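Local structure of alpha-1,3-glucanase (Paenibacillus glycanilyticus, 6K0P) at residues A[78-83]-A[164-169]; A[212-217]-A[232-237]. The protein hydrolyses alpha-1,3-glucan, as a glucanase of glycoside hydrolase family 87. The protein carries 1 engineered substitution. All coordinates share one frame; numbering follows the deposited sequence.

Contact 1 of 2, residues A[78-83]-A[164-169]; sequences RNAVAE and WIYVDL. With CA (calcium ion), chain J.
A classic beta bulge joins two antiparallel strands at the calcium site of the first catalytic-domain module. The extra residue puts both Asp168 and Leu169 opposite Arg78 with both backbone bonds kept, Asp168 N donating to Arg78 O (2.9 Å) and Arg78 N to Leu169 O. The pair illustrates how a bulge can let a strand offer a carboxylate and its own carbonyl O to one metal: Asp168 OD1 binds the calcium ion at 2.3 Å and its backbone O at 2.6 Å. The other carboxylate oxygen, OD2, receives Arg78 NH1 at 2.8 Å, nearly along its C-O direction and in the guanidinium plane. Arg78 gets there by an extended chain with CG anti to the backbone N (chi1 -171°), lying alongside the aspartate; guanidinium and carboxylate planes are 60° apart. Two positive neighbours would probably favour the ionised carboxylate and fix its rotation. Beyond the bulge Ala80 and Tyr166 form a hydrogen-bonded pair, and Val81 CG1 lies beside Ile165 CG1 at 3.9 Å. The Trp164 ring packs against Ala82: Ala82 N sits 3.3 Å above its plane toward the rim, Ala82 CB lies 3.5 Å from Trp164 CZ2, and a water over the ring centre links Ala82 N to Trp164 O. Glu23, Glu25, Ser50 and Ser53 complete the protein ligands of the calcium, and Glu48 O is a second partner for Arg78 NH1. Strand 137-143 pairs with strand 72-80 and strand 55-57 with strand 165-173, while Val103 of strand 96-104 packs on Asn79, Val81 and Ile165.

Contact 2 of 2, residues A[212-217]-A[232-237]; sequences IYIPAG and TEIVGA
With CG anti to the backbone N (chi1 172°), the Tyr213 ring reaches along the neighbouring strand, its CD1 3.3 Å from Val235 O and its OH 3.7 Å from Ala237 CB. Ile212 instead sets CG1 between its backbone N and carbonyl carbon (chi1 68°), which carries this branch alongside Ile234 CG1 at 4.0 Å. The CG2 branch of Ile234 is met by Ile214 CD1 at 3.8 Å, one side chain slanting across the other, and the three isoleucines make an apolar cluster on one side of the strands, with Ile234 touching both the others. The backbones are joined in parallel register: Ile212 N donates to Glu233 O (2.9 Å), Val235 N to Ile212 O (3.1 Å), and Ile214 N to Val235 O (2.8 Å). Val235 O also receives a CA-H...O contact from Tyr213. Parallel pairing of this kind, continued from strand 187-189 through 211-214 and 233-236 to 267-269, exemplifies the coil-on-coil stacking of a right-handed parallel beta-helix, consistent with the pectate-lyase-like clan to which this part of the catalytic domain belongs. Near the end of the stack, helix 196-204 covers Ile212 through Ala199 and Leu200, while Tyr213, on the other side, lies against Tyr187 and Pro182 with its OH hydrogen-bonded to Gln179 O. An alanine in place of Tyr213 would probably open a gap beside Val235 O and Ala237 CB and leave Gln179 O without this hydroxyl partner. Farther along, Ala216 N approaches Ala237 CB at 3.8 Å.

Overall arrangement
Both contacts are largely buried strand pairings, yet they belong to different sequence families and share no strand; their centres are 33 Å apart and their nearest atoms about 21 Å. Contact 1 joins antiparallel strands distant in sequence, in the first module, and its interior is polar at one end, where a salt bridge and a metal ion meet on one carboxylate. Contact 2 joins parallel strands only a short chain apart, near one end of the beta-helix, and between its segments relies on backbone bonds, aliphatic packing and one tyrosine ring laid along the partner strand. Its Ala216 is exposed, whereas the touching residues of contact 1 are buried or only partly exposed.

Contact 1 of 2, residues A[78-83]-A[164-169]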
ATOM      1  N   ARG A  78       3.585  -4.616 -14.381  1.00  8.08           N
ATOM      2  CA  ARG A  78       3.585  -5.534 -13.246  1.00  7.94           C
ATOM      3  C   ARG A  78       3.450  -6.944 -13.793  1.00  9.08           C
ATOM      4  O   ARG A  78       2.528  -7.232 -14.569  1.00  9.85           O
ATOM      5  CB  ARG A  78       2.451  -5.245 -12.262  1.00  9.20           C
ATOM      6  CG  ARG A  78       2.562  -6.047 -10.952  1.00  9.91           C
ATOM      7  CD  ARG A  78       1.513  -5.622  -9.935  1.00  9.17           C
ATOM      8  NE  ARG A  78       1.875  -5.975  -8.561  1.00  9.22           N
ATOM      9  CZ  ARG A  78       1.326  -6.971  -7.859  1.00  9.45           C
ATOM     10  NH1 ARG A  78       0.398  -7.761  -8.401  1.00 10.81           N
ATOM     11  NH2 ARG A  78       1.712  -7.181  -6.608  1.00 10.11           N
ATOM     12  N   ASN A  79       4.378  -7.809 -13.394  1.00  9.01           N
ATOM     13  CA  ASN A  79       4.552  -9.097 -14.039  1.00  8.84           C
ATOM     14  C   ASN A  79       5.144 -10.085 -13.050  1.00  8.94           C
ATOM     15  O   ASN A  79       5.670  -9.710 -11.999  1.00  9.79           O
ATOM     16  CB  ASN A  79       5.480  -8.963 -15.256  1.00  8.89           C
ATOM     17  CG  ASN A  79       6.919  -8.691 -14.855  1.00 10.38           C
ATOM     18  OD1 ASN A  79       7.694  -9.627 -14.628  1.00  9.93           O
ATOM     19  ND2 ASN A  79       7.277  -7.406 -14.739  1.00 10.46           N
ATOM     20  N   ALA A  80       5.055 -11.366 -13.400  1.00 10.04           N
ATOM     21  CA  ALA A  80       5.753 -12.405 -12.654  1.00 10.02           C
ATOM     22  C   ALA A  80       6.563 -13.241 -13.629  1.00  9.74           C
ATOM     23  O   ALA A  80       6.048 -13.661 -14.674  1.00  9.67           O
ATOM     24  CB  ALA A  80       4.782 -13.300 -11.867  1.00  9.94           C
ATOM     25  N   VAL A  81       7.833 -13.469 -13.291  1.00  9.43           N
ATOM     26  CA  VAL A  81       8.713 -14.351 -14.053  1.00 10.00           C
ATOM     27  C   VAL A  81       9.260 -15.407 -13.104  1.00 11.55           C
ATOM     28  O   VAL A  81       8.994 -15.369 -11.898  1.00 11.99           O
ATOM     29  CB  VAL A  81       9.842 -13.572 -14.759  1.00 10.33           C
ATOM     30  CG1 VAL A  81       9.244 -12.613 -15.779  1.00 12.31           C
ATOM     31  CG2 VAL A  81      10.720 -12.814 -13.758  1.00 10.61           C
ATOM     32  N   ALA A  82      10.018 -16.357 -13.649  1.00 11.94           N
ATOM     33  CA  ALA A  82      10.557 -17.442 -12.842  1.00 13.34           C
ATOM     34  C   ALA A  82      11.494 -16.911 -11.764  1.00 13.18           C
ATOM     35  O   ALA A  82      12.146 -15.880 -11.925  1.00 12.85           O
ATOM     36  CB  ALA A  82      11.336 -18.402 -13.738  1.00 15.23           C
ATOM     37  N   GLU A  83      11.565 -17.644 -10.656  1.00 13.82           N
ATOM     38  CA  GLU A  83      12.542 -17.330  -9.619  1.00 13.81           C
ATOM     39  C   GLU A  83      13.958 -17.313 -10.193  1.00 14.85           C
ATOM     40  O   GLU A  83      14.283 -18.062 -11.120  1.00 16.95           O
ATOM     41  CB  GLU A  83      12.431 -18.370  -8.493  1.00 16.89           C
ATOM     42  CG  GLU A  83      13.570 -18.384  -7.462  1.00 27.01           C
ATOM     43  CD  GLU A  83      13.647 -17.125  -6.598  1.00 28.73           C
ATOM     44  OE1 GLU A  83      13.823 -16.012  -7.155  1.00 26.38           O
ATOM     45  OE2 GLU A  83      13.555 -17.256  -5.349  1.00 28.58           O
ATOM     46  N   TRP A 164       8.677 -17.451 -19.974  1.00 10.23           N
ATOM     47  CA  TRP A 164       7.266 -17.245 -19.670  1.00  9.71           C
ATOM     48  C   TRP A 164       7.147 -16.020 -18.782  1.00 10.12           C
ATOM     49  O   TRP A 164       8.082 -15.653 -18.074  1.00 10.40           O
ATOM     50  CB  TRP A 164       6.608 -18.469 -19.004  1.00 12.20           C
ATOM     51  CG  TRP A 164       7.276 -19.005 -17.756  1.00 10.68           C
ATOM     52  CD1 TRP A 164       8.130 -20.074 -17.693  1.00 14.18           C
ATOM     53  CD2 TRP A 164       7.116 -18.547 -16.396  1.00 10.75           C
ATOM     54  NE1 TRP A 164       8.523 -20.298 -16.393  1.00 15.43           N
ATOM     55  CE2 TRP A 164       7.911 -19.382 -15.579  1.00 16.55           C
ATOM     56  CE3 TRP A 164       6.388 -17.507 -15.794  1.00 10.39           C
ATOM     57  CZ2 TRP A 164       7.988 -19.223 -14.198  1.00 14.32           C
ATOM     58  CZ3 TRP A 164       6.474 -17.347 -14.420  1.00 13.23           C
ATOM     59  CH2 TRP A 164       7.261 -18.205 -13.635  1.00 12.97           C
ATOM     60  N   ILE A 165       5.966 -15.413 -18.808  1.00  9.64           N
ATOM     61  CA  ILE A 165       5.717 -14.216 -18.014  1.00  9.99           C
ATOM     62  C   ILE A 165       4.220 -14.074 -17.783  1.00 11.44           C
ATOM     63  O   ILE A 165       3.416 -14.234 -18.707  1.00 10.89           O
ATOM     64  CB  ILE A 165       6.329 -12.968 -18.689  1.00  8.44           C
ATOM     65  CG1 ILE A 165       6.093 -11.716 -17.834  1.00  9.56           C
ATOM     66  CG2 ILE A 165       5.781 -12.764 -20.113  1.00 12.89           C
ATOM     67  CD1 ILE A 165       6.968 -10.536 -18.250  1.00 10.50           C
ATOM     68  N   TYR A 166       3.831 -13.783 -16.551  1.00 10.59           N
ATOM     69  CA  TYR A 166       2.454 -13.407 -16.255  1.00  9.08           C
ATOM     70  C   TYR A 166       2.370 -11.892 -16.312  1.00 10.45           C
ATOM     71  O   TYR A 166       3.106 -11.205 -15.601  1.00 11.38           O
ATOM     72  CB  TYR A 166       2.050 -13.869 -14.856  1.00  9.74           C
ATOM     73  CG  TYR A 166       1.993 -15.370 -14.685  1.00  9.45           C
ATOM     74  CD1 TYR A 166       3.146 -16.099 -14.385  1.00 10.54           C
ATOM     75  CD2 TYR A 166       0.794 -16.059 -14.823  1.00  9.57           C
ATOM     76  CE1 TYR A 166       3.103 -17.462 -14.228  1.00 10.50           C
ATOM     77  CE2 TYR A 166       0.746 -17.437 -14.657  1.00 11.02           C
ATOM     78  CZ  TYR A 166       1.902 -18.118 -14.352  1.00 10.46           C
ATOM     79  OH  TYR A 166       1.890 -19.488 -14.197  1.00 12.62           O
ATOM     80  N   VAL A 167       1.490 -11.371 -17.156  1.00  9.75           N
ATOM     81  CA  VAL A 167       1.313  -9.929 -17.307  1.00 10.14           C
ATOM     82  C   VAL A 167       0.068  -9.536 -16.526  1.00 10.41           C
ATOM     83  O   VAL A 167      -1.045  -9.951 -16.866  1.00 10.09           O
ATOM     84  CB  VAL A 167       1.197  -9.527 -18.779  1.00  9.63           C
ATOM     85  CG1 VAL A 167       0.969  -8.027 -18.898  1.00 11.57           C
ATOM     86  CG2 VAL A 167       2.428  -9.954 -19.558  1.00 10.57           C
ATOM     87  N   ASP A 168       0.254  -8.741 -15.470  1.00  9.55           N
ATOM     88  CA  ASP A 168      -0.824  -8.426 -14.537  1.00  8.15           C
ATOM     89  C   ASP A 168      -1.534  -7.127 -14.910  1.00  8.91           C
ATOM     90  O   ASP A 168      -2.762  -7.100 -15.068  1.00  9.59           O
ATOM     91  CB  ASP A 168      -0.244  -8.361 -13.117  1.00  8.98           C
ATOM     92  CG  ASP A 168      -1.282  -8.059 -12.066  1.00  9.93           C
ATOM     93  OD1 ASP A 168      -2.483  -8.069 -12.394  1.00 10.05           O
ATOM     94  OD2 ASP A 168      -0.906  -7.825 -10.898  1.00 10.21           O
ATOM     95  N   LEU A 169      -0.778  -6.039 -15.020  1.00  9.30           N
ATOM     96  CA  LEU A 169      -1.327  -4.734 -15.347  1.00  9.07           C
ATOM     97  C   LEU A 169      -0.230  -3.911 -15.999  1.00 11.31           C
ATOM     98  O   LEU A 169       0.956  -4.244 -15.927  1.00 10.56           O
ATOM     99  CB  LEU A 169      -1.886  -4.008 -14.104  1.00  9.61           C
ATOM    100  CG  LEU A 169      -0.919  -3.640 -12.957  1.00 11.12           C
ATOM    101  CD1 LEU A 169      -0.054  -2.407 -13.262  1.00 13.04           C
ATOM    102  CD2 LEU A 169      -1.679  -3.392 -11.664  1.00 13.45           C
TER
HETATM  103 CA    CA J2006      -4.511  -8.053 -13.425  1.00  9.69          CA
HETATM  104  O   HOH W   1      10.249 -16.578 -16.560  1.00 12.82           O

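Contact 2 of 2, residues A[212-217]-A[232-237]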
ATOM      1  N   ILE A 212      19.663  21.724  -2.244  1.00 10.76           N
ATOM      2  CA  ILE A 212      20.413  21.062  -3.299  1.00 10.40           C
ATOM      3  C   ILE A 212      19.469  20.643  -4.412  1.00 10.85           C
ATOM      4  O   ILE A 212      18.267  20.447  -4.198  1.00 11.83           O
ATOM      5  CB  ILE A 212      21.229  19.849  -2.798  1.00 10.68           C
ATOM      6  CG1 ILE A 212      20.312  18.700  -2.362  1.00 11.62           C
ATOM      7  CG2 ILE A 212      22.172  20.267  -1.678  1.00 11.92           C
ATOM      8  CD1 ILE A 212      21.055  17.364  -2.154  1.00 12.31           C
ATOM      9  N   TYR A 213      20.029  20.529  -5.610  1.00 10.53           N
ATOM     10  CA  TYR A 213      19.331  20.016  -6.777  1.00  9.65           C
ATOM     11  C   TYR A 213      20.027  18.741  -7.214  1.00  9.19           C
ATOM     12  O   TYR A 213      21.259  18.706  -7.325  1.00 11.25           O
ATOM     13  CB  TYR A 213      19.377  21.038  -7.916  1.00  9.95           C
ATOM     14  CG  TYR A 213      18.853  20.513  -9.232  1.00 10.93           C
ATOM     15  CD1 TYR A 213      17.495  20.258  -9.415  1.00 10.05           C
ATOM     16  CD2 TYR A 213      19.719  20.276 -10.298  1.00 12.01           C
ATOM     17  CE1 TYR A 213      17.017  19.780 -10.632  1.00 10.03           C
ATOM     18  CE2 TYR A 213      19.244  19.814 -11.515  1.00 10.90           C
ATOM     19  CZ  TYR A 213      17.902  19.565 -11.673  1.00 11.00           C
ATOM     20  OH  TYR A 213      17.457  19.106 -12.894  1.00 11.22           O
ATOM     21  N   ILE A 214      19.241  17.697  -7.455  1.00 10.55           N
ATOM     22  CA  ILE A 214      19.777  16.418  -7.903  1.00 11.76           C
ATOM     23  C   ILE A 214      19.307  16.197  -9.338  1.00 10.14           C
ATOM     24  O   ILE A 214      18.106  15.983  -9.572  1.00 10.36           O
ATOM     25  CB  ILE A 214      19.365  15.262  -6.987  1.00 10.69           C
ATOM     26  CG1 ILE A 214      19.605  15.637  -5.523  1.00  9.74           C
ATOM     27  CG2 ILE A 214      20.153  14.007  -7.346  1.00 10.88           C
ATOM     28  CD1 ILE A 214      19.280  14.517  -4.511  1.00 12.96           C
ATOM     29  N   PRO A 215      20.198  16.262 -10.318  1.00 10.78           N
ATOM     30  CA  PRO A 215      19.780  16.224 -11.722  1.00 11.62           C
ATOM     31  C   PRO A 215      19.253  14.855 -12.118  1.00 10.68           C
ATOM     32  O   PRO A 215      19.316  13.876 -11.370  1.00 10.94           O
ATOM     33  CB  PRO A 215      21.072  16.521 -12.493  1.00 13.27           C
ATOM     34  CG  PRO A 215      22.038  17.044 -11.496  1.00 17.40           C
ATOM     35  CD  PRO A 215      21.644  16.482 -10.159  1.00 12.22           C
ATOM     36  N   ALA A 216      18.743  14.793 -13.346  1.00 11.36           N
ATOM     37  CA  ALA A 216      18.408  13.506 -13.938  1.00 12.38           C
ATOM     38  C   ALA A 216      19.625  12.595 -13.892  1.00 10.87           C
ATOM     39  O   ALA A 216      20.763  13.038 -14.095  1.00 12.82           O
ATOM     40  CB  ALA A 216      17.974  13.715 -15.391  1.00 13.18           C
ATOM     41  N   GLY A 217      19.388  11.316 -13.604  1.00 11.59           N
ATOM     42  CA  GLY A 217      20.465  10.354 -13.568  1.00 11.49           C
ATOM     43  C   GLY A 217      20.288   9.329 -12.475  1.00 12.28           C
ATOM     44  O   GLY A 217      19.260   9.323 -11.795  1.00 12.99           O
ATOM     45  N   THR A 232      16.037  22.408   4.855  1.00 11.40           N
ATOM     46  CA  THR A 232      16.754  22.110   3.621  1.00 10.96           C
ATOM     47  C   THR A 232      15.747  21.705   2.557  1.00 12.26           C
ATOM     48  O   THR A 232      14.813  20.950   2.837  1.00 12.01           O
ATOM     49  CB  THR A 232      17.675  20.908   3.867  1.00 11.64           C
ATOM     50  OG1 THR A 232      18.548  21.187   4.973  1.00 12.99           O
ATOM     51  CG2 THR A 232      18.504  20.565   2.638  1.00 14.14           C
ATOM     52  N   GLU A 233      15.929  22.199   1.338  1.00 10.48           N
ATOM     53  CA  GLU A 233      15.162  21.727   0.191  1.00 11.63           C
ATOM     54  C   GLU A 233      16.030  20.768  -0.611  1.00 14.82           C
ATOM     55  O   GLU A 233      17.182  21.080  -0.927  1.00 13.84           O
ATOM     56  CB  GLU A 233      14.749  22.901  -0.691  1.00 12.40           C
ATOM     57  CG  GLU A 233      13.802  23.869  -0.021  1.00 14.44           C
ATOM     58  CD  GLU A 233      13.417  25.010  -0.929  1.00 21.59           C
ATOM     59  OE1 GLU A 233      13.231  24.771  -2.139  1.00 15.07           O
ATOM     60  OE2 GLU A 233      13.309  26.151  -0.428  1.00 23.51           O
ATOM     61  N   ILE A 234      15.485  19.595  -0.927  1.00 11.50           N
ATOM     62  CA  ILE A 234      16.121  18.638  -1.822  1.00 11.49           C
ATOM     63  C   ILE A 234      15.176  18.463  -2.999  1.00 11.52           C
ATOM     64  O   ILE A 234      14.042  18.002  -2.821  1.00 11.68           O
ATOM     65  CB  ILE A 234      16.407  17.306  -1.115  1.00 13.13           C
ATOM     66  CG1 ILE A 234      17.337  17.555   0.075  1.00 16.42           C
ATOM     67  CG2 ILE A 234      17.029  16.290  -2.081  1.00 13.11           C
ATOM     68  CD1 ILE A 234      17.690  16.331   0.844  1.00 19.59           C
ATOM     69  N   VAL A 235      15.618  18.873  -4.184  1.00 11.21           N
ATOM     70  CA  VAL A 235      14.761  18.969  -5.363  1.00  9.93           C
ATOM     71  C   VAL A 235      15.399  18.167  -6.488  1.00 11.41           C
ATOM     72  O   VAL A 235      16.560  18.403  -6.839  1.00 10.60           O
ATOM     73  CB  VAL A 235      14.585  20.435  -5.808  1.00 10.30           C
ATOM     74  CG1 VAL A 235      13.681  20.512  -7.020  1.00 13.65           C
ATOM     75  CG2 VAL A 235      14.051  21.303  -4.648  1.00 14.03           C
ATOM     76  N   GLY A 236      14.640  17.231  -7.061  1.00 10.31           N
ATOM     77  CA  GLY A 236      15.071  16.494  -8.229  1.00 10.79           C
ATOM     78  C   GLY A 236      14.452  17.034  -9.509  1.00  9.96           C
ATOM     79  O   GLY A 236      13.790  18.075  -9.534  1.00 11.50           O
ATOM     80  N   ALA A 237      14.649  16.271 -10.583  1.00  9.94           N
ATOM     81  CA  ALA A 237      14.162  16.613 -11.913  1.00 10.26           C
ATOM     82  C   ALA A 237      12.814  15.983 -12.224  1.00 10.55           C
ATOM     83  O   ALA A 237      12.276  16.204 -13.315  1.00 11.42           O
ATOM     84  CB  ALA A 237      15.184  16.164 -12.969  1.00 10.58           C
TER